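Local coordinates for putative lipoprotein (Bacteroides thetaiotaomicron, PDB 4Q1Z), which is of unknown function but, as a putative lipoprotein of the DUF4876 family built from two domains, probably works at the cell envelope, at residues I61-V66 against S84-L89; N75-I80 against I358-T363; L108-I113 against D309-V314; Y143-Y148 against T186-A191; E194-S199 against P394-T399. All blocks are in the same frame, centred on the assembly; numbering follows the deposited sequence.

The five contacts fall into two groups. Contact 1 lies in the seven-stranded sheet, its centre about 40 Å from those of contacts 3 and 4, with no touch between them. Contact 2 uses the other end of strand 77-89, about 21 Å from contact 1 between centres, and brings a small hairpin near 358-363 against that sheet. Contacts 3, 4 and 5 form the second group, in and beside the eleven-stranded sheet. L108 of contact 3 packs on L144 and I147 of contact 4. Contacts 4 and 5 lie 11 Å apart between centres and are joined where W396 NE1 meets P189 O at 2.8 Å. No functional site is assigned, so the fold alone relates them.

Contact 1 (I61-V66 against S84-L89)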
# COMPACT_ATOMS: atom_id res chain seq x y z
N ILE A 61 -41.97 -4.29 -4.74
CA ILE A 61 -41.06 -4.07 -3.62
C ILE A 61 -39.67 -4.57 -4.04
O ILE A 61 -39.52 -5.73 -4.43
CB ILE A 61 -41.54 -4.61 -2.23
CG1 ILE A 61 -41.71 -6.15 -2.18
CG2 ILE A 61 -42.79 -3.88 -1.75
CD1 ILE A 61 -40.60 -6.85 -1.36
N TYR A 62 -38.67 -3.67 -4.02
CA TYR A 62 -37.30 -3.96 -4.44
C TYR A 62 -36.30 -3.75 -3.32
O TYR A 62 -36.54 -2.95 -2.43
CB TYR A 62 -36.89 -3.05 -5.61
CG TYR A 62 -37.63 -3.25 -6.92
CD1 TYR A 62 -38.80 -2.54 -7.19
CD2 TYR A 62 -37.12 -4.07 -7.91
CE1 TYR A 62 -39.47 -2.69 -8.41
CE2 TYR A 62 -37.78 -4.23 -9.13
CZ TYR A 62 -38.95 -3.54 -9.38
OH TYR A 62 -39.61 -3.68 -10.58
N SER A 63 -35.15 -4.43 -3.41
CA SER A 63 -34.01 -4.23 -2.51
C SER A 63 -33.04 -3.31 -3.28
O SER A 63 -32.47 -3.71 -4.30
CB SER A 63 -33.38 -5.55 -2.07
OG SER A 63 -33.49 -5.72 -0.67
N VAL A 64 -32.96 -2.05 -2.85
CA VAL A 64 -32.17 -1.01 -3.51
C VAL A 64 -30.80 -0.89 -2.85
O VAL A 64 -30.72 -0.77 -1.63
CB VAL A 64 -32.95 0.33 -3.51
CG1 VAL A 64 -32.23 1.39 -4.34
CG2 VAL A 64 -34.38 0.13 -4.02
N THR A 65 -29.73 -0.96 -3.66
CA THR A 65 -28.34 -0.89 -3.18
C THR A 65 -27.57 0.20 -3.93
O THR A 65 -27.72 0.36 -5.15
CB THR A 65 -27.64 -2.24 -3.30
OG1 THR A 65 -27.97 -2.81 -4.57
CG2 THR A 65 -28.05 -3.22 -2.22
N VAL A 66 -26.75 0.96 -3.16
CA VAL A 66 -25.88 2.04 -3.62
C VAL A 66 -24.45 1.63 -3.38
O VAL A 66 -24.15 1.13 -2.30
CB VAL A 66 -26.21 3.40 -2.94
CG1 VAL A 66 -25.32 4.53 -3.48
CG2 VAL A 66 -27.68 3.76 -3.08
N SER A 84 -31.52 0.09 0.98
CA SER A 84 -32.90 0.23 1.42
C SER A 84 -33.54 -1.10 1.10
O SER A 84 -33.66 -1.46 -0.07
CB SER A 84 -33.58 1.40 0.70
OG SER A 84 -34.31 2.22 1.59
N VAL A 85 -33.79 -1.90 2.15
CA VAL A 85 -34.33 -3.25 1.99
C VAL A 85 -35.85 -3.20 1.90
O VAL A 85 -36.51 -2.56 2.72
CB VAL A 85 -33.86 -4.22 3.11
CG1 VAL A 85 -34.14 -5.67 2.73
CG2 VAL A 85 -32.37 -4.02 3.40
N ASN A 86 -36.39 -3.89 0.87
CA ASN A 86 -37.80 -4.07 0.53
C ASN A 86 -38.59 -2.74 0.61
O ASN A 86 -39.54 -2.60 1.40
CB ASN A 86 -38.43 -5.18 1.39
CG ASN A 86 -37.80 -6.55 1.24
OD1 ASN A 86 -36.94 -6.80 0.37
ND2 ASN A 86 -38.21 -7.47 2.10
N ALA A 87 -38.18 -1.77 -0.22
CA ALA A 87 -38.82 -0.46 -0.34
C ALA A 87 -40.15 -0.60 -1.11
O ALA A 87 -40.24 -1.43 -2.01
CB ALA A 87 -37.88 0.50 -1.06
N ALA A 88 -41.18 0.19 -0.73
CA ALA A 88 -42.51 0.13 -1.37
C ALA A 88 -42.58 1.08 -2.55
O ALA A 88 -42.94 2.25 -2.40
CB ALA A 88 -43.60 0.45 -0.35
N LEU A 89 -42.22 0.57 -3.74
CA LEU A 89 -42.21 1.35 -4.98
C LEU A 89 -43.49 1.07 -5.78
O LEU A 89 -43.59 0.02 -6.42
CB LEU A 89 -40.96 1.01 -5.83
CG LEU A 89 -39.58 1.28 -5.21
CD1 LEU A 89 -38.98 0.01 -4.66
CD2 LEU A 89 -38.63 1.79 -6.25
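V64 and S84 satisfy each other's backbone twice over. V64 N gives to S84 O at 2.9 Å, and S84 N returns a bond to V64 O, with an N-H...O angle of 161°. The next bonded pair is less even: A87 N reaches Y62 O at 3.0 Å, whereas Y62 N to A87 O is weak at 3.4 Å. A87 O takes a further CA-H contact from I61 CA at 3.2 Å. Between the two pairs S63 alone is matched by V85 and N86, a beta bulge at which the second strand turns a corner, made with N86 at positive phi. S63 OG lies 3.5 Å from V85 CG1, while the S63 backbone bonds D35 of strand 24-35. Y62 CG stands anti to its carbonyl carbon (chi1 -66°), and the ring takes L89 CD1 at its edge, 3.6 Å from Y62 CD1, the two side chains crossing at about a right angle. Y62 OH is satisfied by I58 O. The hairpin of strands 60-72 and 77-89 is thus bonded firmly at V64 and S84 and more loosely beyond the bulge, where apolar contact of Y62 with L89 adds to the weaker pairing.

Contact 2 (N75-I80 against I358-T363); sequences NNEYYI and IIREET
Y79 drives its ring into the 358-363 segment, and E361 N meets the phenol: it gives a hydrogen bond to Y79 OH of 3.2 Å and 162°. CG of Y79 is anti to the backbone N (chi1 178°), which starts the side chain off in that direction. At the ring edge, in its plane, E362 OE1 lies 3.4 Å from Y79 CE1, and I358 CG2 also comes at the edge, 4.1 Å from Y79 CD2. R360 CA makes an off-centre CH-pi contact, 4.3 Å from the ring centroid. The R360 side chain runs past the tyrosine in the opposite direction, and Y79 CG lies over one face of the guanidinium, offset toward its rim, the two planes 59° apart. Beyond it, E77 OE2 and R360 NH1 form a long salt bridge of 3.7 Å.

Further out, S67 OG bonds both Y79 OH and E362 OE1, tying phenol and carboxylate together. R360 NH2 and E77 OE2 have weak bonds to N137 O and A139 N. Within the segment, T363 N bonds R360 O across the turn of the small hairpin 359-360/365-366. The whole is consistent with a junction between the two domains: a tyrosine on the seven-stranded sheet, docked against that hairpin.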
# COMPACT_ATOMS: atom_id res chain seq x y z
N ASN A 75 -8.51 15.19 -2.01
CA ASN A 75 -8.15 14.01 -2.79
C ASN A 75 -8.15 12.72 -1.91
O ASN A 75 -7.38 11.79 -2.15
CB ASN A 75 -6.79 14.20 -3.53
CG ASN A 75 -6.72 15.41 -4.44
OD1 ASN A 75 -7.52 15.59 -5.37
ND2 ASN A 75 -5.71 16.25 -4.22
N ASN A 76 -9.06 12.66 -0.89
CA ASN A 76 -9.19 11.46 -0.07
C ASN A 76 -10.19 10.56 -0.76
O ASN A 76 -11.21 11.04 -1.24
CB ASN A 76 -9.61 11.75 1.37
CG ASN A 76 -8.61 12.53 2.15
OD1 ASN A 76 -7.42 12.20 2.21
ND2 ASN A 76 -9.09 13.60 2.75
N GLU A 77 -9.90 9.28 -0.86
CA GLU A 77 -10.78 8.35 -1.54
C GLU A 77 -11.60 7.61 -0.53
O GLU A 77 -11.10 7.23 0.53
CB GLU A 77 -9.98 7.40 -2.41
CG GLU A 77 -10.83 6.66 -3.42
CD GLU A 77 -10.20 5.42 -4.02
OE1 GLU A 77 -8.98 5.45 -4.31
OE2 GLU A 77 -10.93 4.42 -4.21
N TYR A 78 -12.90 7.42 -0.85
CA TYR A 78 -13.86 6.73 -0.02
C TYR A 78 -14.63 5.70 -0.80
O TYR A 78 -15.14 6.00 -1.88
CB TYR A 78 -14.87 7.71 0.63
CG TYR A 78 -14.27 8.83 1.44
CD1 TYR A 78 -13.77 9.98 0.83
CD2 TYR A 78 -14.25 8.77 2.84
CE1 TYR A 78 -13.23 11.02 1.58
CE2 TYR A 78 -13.72 9.81 3.59
CZ TYR A 78 -13.20 10.93 2.96
OH TYR A 78 -12.65 11.96 3.68
N TYR A 79 -14.79 4.51 -0.24
CA TYR A 79 -15.67 3.50 -0.80
C TYR A 79 -17.01 3.74 -0.10
O TYR A 79 -17.11 3.68 1.13
CB TYR A 79 -15.13 2.07 -0.63
CG TYR A 79 -16.09 1.03 -1.17
CD1 TYR A 79 -16.45 1.02 -2.52
CD2 TYR A 79 -16.68 0.09 -0.34
CE1 TYR A 79 -17.36 0.09 -3.02
CE2 TYR A 79 -17.59 -0.84 -0.83
CZ TYR A 79 -17.94 -0.83 -2.16
OH TYR A 79 -18.85 -1.75 -2.62
N ILE A 80 -18.02 4.14 -0.89
CA ILE A 80 -19.31 4.49 -0.31
C ILE A 80 -20.33 3.39 -0.60
O ILE A 80 -20.26 2.75 -1.64
CB ILE A 80 -19.75 5.92 -0.76
CG1 ILE A 80 -19.96 6.02 -2.30
CG2 ILE A 80 -18.71 6.96 -0.27
CD1 ILE A 80 -20.47 7.35 -2.83
N ILE A 358 -15.21 -5.78 4.35
CA ILE A 358 -15.94 -4.88 3.45
C ILE A 358 -15.42 -5.15 2.03
O ILE A 358 -14.22 -5.02 1.79
CB ILE A 358 -15.79 -3.40 3.91
CG1 ILE A 358 -16.40 -3.21 5.32
CG2 ILE A 358 -16.44 -2.44 2.89
CD1 ILE A 358 -16.05 -1.94 6.05
N ILE A 359 -16.31 -5.56 1.10
CA ILE A 359 -15.99 -5.95 -0.28
C ILE A 359 -16.32 -4.84 -1.29
O ILE A 359 -17.44 -4.30 -1.28
CB ILE A 359 -16.72 -7.28 -0.63
CG1 ILE A 359 -16.35 -8.42 0.35
CG2 ILE A 359 -16.55 -7.71 -2.11
CD1 ILE A 359 -14.82 -8.77 0.45
N ARG A 360 -15.36 -4.53 -2.18
CA ARG A 360 -15.53 -3.56 -3.27
C ARG A 360 -16.28 -4.31 -4.34
O ARG A 360 -15.67 -5.01 -5.13
CB ARG A 360 -14.18 -3.02 -3.76
CG ARG A 360 -14.31 -1.86 -4.76
CD ARG A 360 -12.99 -1.25 -5.18
NE ARG A 360 -12.20 -0.74 -4.05
CZ ARG A 360 -12.22 0.52 -3.60
NH1 ARG A 360 -13.01 1.42 -4.16
NH2 ARG A 360 -11.46 0.88 -2.58
N GLU A 361 -17.62 -4.22 -4.30
CA GLU A 361 -18.57 -4.93 -5.18
C GLU A 361 -18.31 -4.71 -6.68
O GLU A 361 -18.63 -5.59 -7.49
CB GLU A 361 -20.04 -4.55 -4.84
CG GLU A 361 -20.43 -4.71 -3.37
CD GLU A 361 -20.73 -6.10 -2.84
OE1 GLU A 361 -19.84 -6.99 -2.91
OE2 GLU A 361 -21.82 -6.28 -2.25
N GLU A 362 -17.75 -3.55 -7.05
CA GLU A 362 -17.47 -3.18 -8.43
C GLU A 362 -16.43 -4.12 -9.04
O GLU A 362 -16.49 -4.42 -10.24
CB GLU A 362 -16.98 -1.73 -8.49
CG GLU A 362 -18.09 -0.68 -8.50
CD GLU A 362 -18.91 -0.45 -7.24
OE1 GLU A 362 -18.40 -0.68 -6.12
OE2 GLU A 362 -20.08 -0.02 -7.39
N THR A 363 -15.50 -4.61 -8.20
CA THR A 363 -14.39 -5.48 -8.60
C THR A 363 -14.37 -6.82 -7.85
O THR A 363 -13.60 -7.70 -8.22
CB THR A 363 -13.07 -4.74 -8.38
OG1 THR A 363 -13.03 -4.25 -7.03
CG2 THR A 363 -12.88 -3.59 -9.38

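Contact 3 (L108-I113 against D309-V314); sequences LIFKEI and DAVEAV
The F110 ring and the D309 carboxylate lie with their planes 39° apart, D309 OD2 coming at the edge of the ring, near its plane and 3.6 Å from F110 CD2. V311 CG2 approaches the same ring atom, F110 CD2, at 3.7 Å. Strand 131-136 and strand 265-269 add I134, Y266 and I268 around the phenylalanine.

The carboxylate is held by the backbone. F110 N points at D309 OD2 over 2.7 Å, on the anti lone pair and almost straight at 177°. D309 CG is anti to its own backbone N, which carries the acid group toward strand 108-113. There I109 CG2 packs on D309 CG at 3.7 Å, an apolar neighbour for a buried charge. R347 NH1 supplies the countercharge, forming a salt bridge with D309 OD2 and bonding F110 O as well; this would probably stabilise the ionised carboxylate. Further along, I113 CD1 and V311 CG2 meet tip to tip at 3.9 Å.

The strand axes come no nearer than 6.6 Å and run 36° from parallel, and one side-chain-to-backbone bond links them in place of regular pairing. Strand 307-312 is an outermost strand of the eleven-stranded sheet, and 108-114 lies well inside it. Their meeting is consistent with a strongly curved sheet whose edge strand packs back over its interior strands across a buried core, as in a beta sandwich.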
# COMPACT_ATOMS: atom_id res chain seq x y z
N LEU A 108 -2.74 3.07 -2.57
CA LEU A 108 -1.67 2.11 -2.83
C LEU A 108 -0.90 1.87 -1.57
O LEU A 108 -0.16 2.74 -1.11
CB LEU A 108 -0.79 2.63 -3.97
CG LEU A 108 0.31 1.69 -4.46
CD1 LEU A 108 -0.26 0.48 -5.14
CD2 LEU A 108 1.34 2.45 -5.27
N ILE A 109 -1.10 0.69 -0.98
CA ILE A 109 -0.53 0.39 0.34
C ILE A 109 0.34 -0.87 0.38
O ILE A 109 0.28 -1.71 -0.52
CB ILE A 109 -1.66 0.32 1.44
CG1 ILE A 109 -2.89 -0.56 1.05
CG2 ILE A 109 -2.13 1.71 1.83
CD1 ILE A 109 -2.80 -2.11 1.31
N PHE A 110 1.14 -0.98 1.46
CA PHE A 110 1.97 -2.13 1.84
C PHE A 110 1.03 -3.17 2.41
O PHE A 110 0.45 -2.94 3.48
CB PHE A 110 3.04 -1.72 2.88
CG PHE A 110 4.30 -1.09 2.33
CD1 PHE A 110 5.25 -1.86 1.65
CD2 PHE A 110 4.59 0.25 2.57
CE1 PHE A 110 6.42 -1.27 1.15
CE2 PHE A 110 5.75 0.84 2.07
CZ PHE A 110 6.66 0.07 1.36
N LYS A 111 0.78 -4.25 1.68
CA LYS A 111 -0.17 -5.29 2.11
C LYS A 111 0.47 -6.32 3.10
O LYS A 111 -0.15 -6.74 4.09
CB LYS A 111 -0.73 -6.00 0.86
CG LYS A 111 -1.86 -6.97 1.12
CD LYS A 111 -2.35 -7.56 -0.19
CE LYS A 111 -2.92 -8.94 -0.03
NZ LYS A 111 -1.92 -9.90 0.48
N GLU A 112 1.68 -6.79 2.77
CA GLU A 112 2.42 -7.79 3.51
C GLU A 112 3.88 -7.48 3.37
O GLU A 112 4.30 -7.12 2.26
CB GLU A 112 2.08 -9.20 2.98
CG GLU A 112 2.80 -10.34 3.70
CD GLU A 112 1.92 -11.49 4.17
OE1 GLU A 112 0.72 -11.53 3.80
OE2 GLU A 112 2.43 -12.34 4.93
N ILE A 113 4.65 -7.60 4.48
CA ILE A 113 6.10 -7.37 4.54
C ILE A 113 6.79 -8.48 5.37
O ILE A 113 6.35 -8.79 6.49
CB ILE A 113 6.45 -5.93 5.11
CG1 ILE A 113 5.73 -4.79 4.32
CG2 ILE A 113 7.97 -5.71 5.15
CD1 ILE A 113 5.79 -3.37 4.95
N ASP A 309 2.41 5.43 1.19
CA ASP A 309 2.31 4.58 2.38
C ASP A 309 3.65 4.50 3.11
O ASP A 309 4.70 4.50 2.48
CB ASP A 309 1.76 3.16 2.06
CG ASP A 309 1.24 2.33 3.26
OD1 ASP A 309 0.80 2.93 4.27
OD2 ASP A 309 1.18 1.10 3.15
N ALA A 310 3.60 4.39 4.45
CA ALA A 310 4.74 4.24 5.35
C ALA A 310 4.46 3.21 6.42
O ALA A 310 3.36 3.16 6.95
CB ALA A 310 5.07 5.57 5.99
N VAL A 311 5.44 2.34 6.71
CA VAL A 311 5.34 1.28 7.73
C VAL A 311 6.58 1.33 8.63
O VAL A 311 7.71 1.11 8.17
CB VAL A 311 5.13 -0.15 7.14
CG1 VAL A 311 4.98 -1.20 8.25
CG2 VAL A 311 3.94 -0.18 6.20
N GLU A 312 6.36 1.58 9.93
CA GLU A 312 7.43 1.61 10.93
C GLU A 312 7.57 0.26 11.61
O GLU A 312 6.85 -0.01 12.56
CB GLU A 312 7.18 2.71 11.99
CG GLU A 312 8.26 2.84 13.04
CD GLU A 312 9.14 4.07 12.89
OE1 GLU A 312 8.58 5.19 12.89
OE2 GLU A 312 10.38 3.91 12.81
N ALA A 313 8.54 -0.56 11.17
CA ALA A 313 8.79 -1.81 11.89
C ALA A 313 9.98 -1.59 12.80
O ALA A 313 10.87 -0.77 12.51
CB ALA A 313 8.99 -3.00 10.96
N VAL A 314 9.93 -2.24 13.99
CA VAL A 314 10.92 -2.14 15.06
C VAL A 314 11.17 -3.53 15.68
O VAL A 314 10.46 -4.49 15.34
CB VAL A 314 10.51 -1.11 16.16
CG1 VAL A 314 10.49 0.33 15.63
CG2 VAL A 314 9.20 -1.49 16.83

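Contact 4 (Y143-Y148 against T186-A191)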
# COMPACT_ATOMS: atom_id res chain seq x y z
N TYR A 143 -0.80 3.24 -12.18
CA TYR A 143 0.44 2.86 -12.85
C TYR A 143 1.61 2.98 -11.91
O TYR A 143 1.85 4.05 -11.35
CB TYR A 143 0.65 3.70 -14.11
CG TYR A 143 -0.30 3.32 -15.21
CD1 TYR A 143 0.01 2.31 -16.11
CD2 TYR A 143 -1.52 3.98 -15.37
CE1 TYR A 143 -0.85 1.97 -17.15
CE2 TYR A 143 -2.40 3.64 -16.39
CZ TYR A 143 -2.06 2.64 -17.28
OH TYR A 143 -2.93 2.29 -18.29
N LEU A 144 2.34 1.87 -11.72
CA LEU A 144 3.49 1.81 -10.83
C LEU A 144 4.72 2.52 -11.38
O LEU A 144 5.64 2.80 -10.62
CB LEU A 144 3.87 0.36 -10.52
CG LEU A 144 2.91 -0.46 -9.67
CD1 LEU A 144 3.30 -1.90 -9.74
CD2 LEU A 144 2.90 0.02 -8.21
N ASP A 145 4.75 2.82 -12.67
CA ASP A 145 5.90 3.44 -13.34
C ASP A 145 6.47 4.65 -12.58
O ASP A 145 5.75 5.60 -12.28
CB ASP A 145 5.50 3.88 -14.76
CG ASP A 145 4.92 2.78 -15.59
OD1 ASP A 145 4.02 2.08 -15.09
OD2 ASP A 145 5.37 2.61 -16.74
N GLY A 146 7.75 4.59 -12.29
CA GLY A 146 8.48 5.67 -11.64
C GLY A 146 8.15 6.00 -10.19
O GLY A 146 8.65 7.02 -9.69
N ILE A 147 7.30 5.17 -9.53
CA ILE A 147 6.98 5.33 -8.11
C ILE A 147 8.24 4.89 -7.37
O ILE A 147 8.94 3.97 -7.83
CB ILE A 147 5.70 4.56 -7.70
CG1 ILE A 147 4.44 5.34 -8.15
CG2 ILE A 147 5.65 4.31 -6.18
CD1 ILE A 147 3.18 4.62 -8.00
N TYR A 148 8.58 5.59 -6.28
CA TYR A 148 9.77 5.33 -5.49
C TYR A 148 9.51 4.46 -4.30
O TYR A 148 8.40 4.44 -3.77
CB TYR A 148 10.34 6.66 -5.00
CG TYR A 148 10.87 7.54 -6.10
CD1 TYR A 148 10.03 8.45 -6.74
CD2 TYR A 148 12.20 7.47 -6.50
CE1 TYR A 148 10.51 9.26 -7.77
CE2 TYR A 148 12.68 8.27 -7.53
CZ TYR A 148 11.84 9.17 -8.16
OH TYR A 148 12.31 9.96 -9.19
N THR A 186 3.26 4.13 -18.57
CA THR A 186 2.10 3.27 -18.79
C THR A 186 2.47 1.76 -18.92
O THR A 186 1.60 0.93 -19.22
CB THR A 186 1.33 3.75 -20.04
OG1 THR A 186 2.26 4.02 -21.11
CG2 THR A 186 0.43 4.97 -19.74
N GLU A 187 3.73 1.41 -18.66
CA GLU A 187 4.22 0.03 -18.74
C GLU A 187 3.76 -0.87 -17.57
O GLU A 187 3.50 -2.05 -17.81
CB GLU A 187 5.75 -0.00 -18.83
CG GLU A 187 6.31 0.39 -20.18
CD GLU A 187 7.81 0.61 -20.19
OE1 GLU A 187 8.57 -0.38 -20.06
OE2 GLU A 187 8.23 1.78 -20.34
N TYR A 188 3.69 -0.37 -16.31
CA TYR A 188 3.34 -1.28 -15.21
C TYR A 188 2.05 -0.89 -14.50
O TYR A 188 2.10 -0.40 -13.36
CB TYR A 188 4.48 -1.46 -14.20
CG TYR A 188 5.78 -1.86 -14.86
CD1 TYR A 188 6.07 -3.19 -15.15
CD2 TYR A 188 6.70 -0.89 -15.28
CE1 TYR A 188 7.25 -3.56 -15.80
CE2 TYR A 188 7.86 -1.24 -15.96
CZ TYR A 188 8.14 -2.58 -16.20
OH TYR A 188 9.30 -2.91 -16.86
N PRO A 189 0.87 -1.21 -15.09
CA PRO A 189 -0.38 -0.94 -14.39
C PRO A 189 -0.73 -2.02 -13.37
O PRO A 189 -0.44 -3.22 -13.57
CB PRO A 189 -1.42 -0.94 -15.50
CG PRO A 189 -0.87 -1.86 -16.52
CD PRO A 189 0.62 -1.83 -16.42
N LEU A 190 -1.42 -1.59 -12.31
CA LEU A 190 -1.94 -2.45 -11.29
C LEU A 190 -3.45 -2.19 -11.24
O LEU A 190 -3.88 -1.05 -11.11
CB LEU A 190 -1.22 -2.18 -9.96
CG LEU A 190 -0.83 -3.37 -9.07
CD1 LEU A 190 0.18 -4.26 -9.73
CD2 LEU A 190 -0.26 -2.88 -7.76
N ALA A 191 -4.24 -3.23 -11.48
CA ALA A 191 -5.71 -3.14 -11.46
C ALA A 191 -6.21 -3.27 -10.02
O ALA A 191 -5.51 -3.85 -9.18
CB ALA A 191 -6.30 -4.25 -12.31
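Y143 and P189 form an antiparallel non-hydrogen-bonded pair, and beyond it L144 N bonds Y188 O at 2.8 Å before the chain enters a type II turn from L144 to I147. The D145 side chain does most of the polar work. CG anti to the carbonyl carbon (chi1 -54°) turns the carboxylate toward the 186-188 amides; both oxygens are met on the syn side, somewhat out of the plane: Y188 N reaches D145 OD1 at 2.8 Å, and E187 N reaches D145 OD2 at 2.8 Å. G185 N gives a further bond to OD2, so the carboxylate gathers several amides of one loop. An alanine here would probably leave E187 N and Y188 N without these acceptors and set the 185-188 loop freer to move.

The Y143 ring carries T186 CG2 over one face, offset toward the rim, while P189 CB presses on Y143 CE1 at 3.4 Å. L144 CD1 packs on L190 CD1 at 3.9 Å, and both leucines touch C196 of strand 195-199. E187 OE2 turns to N184 N. With L190 bonded back to L142, this is a minimal two-stranded antiparallel sheet, 142-143 with 189-190, followed at once by a type II turn whose third residue, G146, has the positive phi that favours glycine there.

Contact 5 (E194-S199 against P394-T399)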
# COMPACT_ATOMS: atom_id res chain seq x y z
N GLU A 194 -5.04 -6.26 -7.50
CA GLU A 194 -3.75 -6.76 -7.94
C GLU A 194 -2.66 -6.30 -7.00
O GLU A 194 -2.70 -5.19 -6.48
CB GLU A 194 -3.43 -6.32 -9.36
CG GLU A 194 -4.10 -7.14 -10.46
CD GLU A 194 -3.67 -6.84 -11.88
OE1 GLU A 194 -2.98 -5.81 -12.10
OE2 GLU A 194 -4.01 -7.64 -12.79
N SER A 195 -1.68 -7.18 -6.78
CA SER A 195 -0.50 -6.93 -5.96
C SER A 195 0.76 -6.88 -6.82
O SER A 195 0.84 -7.54 -7.86
CB SER A 195 -0.32 -8.02 -4.90
OG SER A 195 -1.10 -7.87 -3.74
N CYS A 196 1.75 -6.11 -6.36
CA CYS A 196 3.11 -6.10 -6.86
C CYS A 196 4.03 -6.51 -5.71
O CYS A 196 4.03 -5.84 -4.66
CB CYS A 196 3.53 -4.77 -7.46
SG CYS A 196 5.21 -4.78 -8.15
N ILE A 197 4.74 -7.62 -5.88
CA ILE A 197 5.70 -8.09 -4.90
C ILE A 197 7.09 -7.69 -5.40
O ILE A 197 7.40 -7.84 -6.59
CB ILE A 197 5.60 -9.62 -4.60
CG1 ILE A 197 4.16 -10.04 -4.18
CG2 ILE A 197 6.65 -10.09 -3.56
CD1 ILE A 197 3.86 -11.46 -4.32
N ILE A 198 7.90 -7.16 -4.48
CA ILE A 198 9.31 -6.82 -4.68
C ILE A 198 10.07 -7.65 -3.68
O ILE A 198 9.77 -7.60 -2.49
CB ILE A 198 9.65 -5.30 -4.58
CG1 ILE A 198 8.54 -4.40 -5.17
CG2 ILE A 198 10.99 -5.04 -5.24
CD1 ILE A 198 8.51 -3.02 -4.58
N SER A 199 11.01 -8.46 -4.16
CA SER A 199 11.88 -9.31 -3.34
C SER A 199 13.29 -8.76 -3.34
O SER A 199 13.69 -8.11 -4.31
CB SER A 199 11.89 -10.73 -3.88
OG SER A 199 10.83 -11.52 -3.37
N PRO A 394 -0.36 -9.34 -11.68
CA PRO A 394 -0.64 -8.55 -12.90
C PRO A 394 -0.27 -9.31 -14.15
O PRO A 394 0.68 -10.10 -14.13
CB PRO A 394 0.23 -7.31 -12.73
CG PRO A 394 1.30 -7.71 -11.81
CD PRO A 394 0.73 -8.73 -10.88
N SER A 395 -1.00 -9.07 -15.24
CA SER A 395 -0.81 -9.74 -16.54
C SER A 395 0.64 -9.67 -17.09
O SER A 395 1.03 -10.56 -17.84
CB SER A 395 -1.77 -9.17 -17.58
OG SER A 395 -1.66 -7.76 -17.64
N TRP A 396 1.41 -8.62 -16.72
CA TRP A 396 2.79 -8.38 -17.20
C TRP A 396 3.90 -9.11 -16.37
O TRP A 396 5.09 -8.86 -16.59
CB TRP A 396 3.09 -6.86 -17.26
CG TRP A 396 2.72 -6.07 -16.02
CD1 TRP A 396 1.63 -5.27 -15.86
CD2 TRP A 396 3.49 -5.96 -14.81
NE1 TRP A 396 1.66 -4.69 -14.62
CE2 TRP A 396 2.79 -5.09 -13.95
CE3 TRP A 396 4.69 -6.54 -14.36
CZ2 TRP A 396 3.24 -4.79 -12.65
CZ3 TRP A 396 5.14 -6.23 -13.08
CH2 TRP A 396 4.42 -5.37 -12.24
N ASN A 397 3.51 -10.00 -15.43
CA ASN A 397 4.45 -10.79 -14.64
C ASN A 397 5.29 -11.68 -15.56
O ASN A 397 4.75 -12.36 -16.42
CB ASN A 397 3.72 -11.62 -13.58
CG ASN A 397 4.59 -12.58 -12.80
OD1 ASN A 397 5.05 -13.58 -13.33
ND2 ASN A 397 4.76 -12.35 -11.51
N HIS A 398 6.61 -11.68 -15.32
CA HIS A 398 7.65 -12.41 -16.07
C HIS A 398 7.36 -13.90 -16.29
O HIS A 398 7.84 -14.46 -17.28
CB HIS A 398 9.02 -12.25 -15.37
CG HIS A 398 9.07 -12.80 -13.97
ND1 HIS A 398 9.46 -14.11 -13.71
CD2 HIS A 398 8.81 -12.19 -12.79
CE1 HIS A 398 9.41 -14.25 -12.40
NE2 HIS A 398 9.03 -13.12 -11.80
N THR A 399 6.58 -14.55 -15.40
CA THR A 399 6.27 -15.99 -15.53
C THR A 399 5.23 -16.28 -16.63
O THR A 399 5.16 -17.41 -17.11
CB THR A 399 5.79 -16.59 -14.20
OG1 THR A 399 4.53 -16.04 -13.84
CG2 THR A 399 6.79 -16.40 -13.08
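E194 and P394 meet because E194 CG is anti to its carbonyl carbon (chi1 -80°) and CD continues in an extended line (chi2 -172°), carrying the carboxylate to the proline. E194 OE2 lies 3.5 Å from P394 CA, and E194 OE1 lies 3.6 Å from P394 CB. S195 O approaches P394 CD at 3.2 Å, from the same side of the pyrrolidine as the E194 carboxylate. OE1 also accepts from A191 N, so an alanine at E194 would probably leave that amide without its mate and open a gap beside the proline. P394 begins a type I turn, closed by N397 N on P394 O, in the C-terminal segment that lies against strand 195-199 of the large sheet. The indole N-H of W396 is satisfied by P189 O. P394 CG sits over one face of the W396 indole, offset toward the rim, and C196 SG comes to its edge, 4.2 Å from W396 CH2.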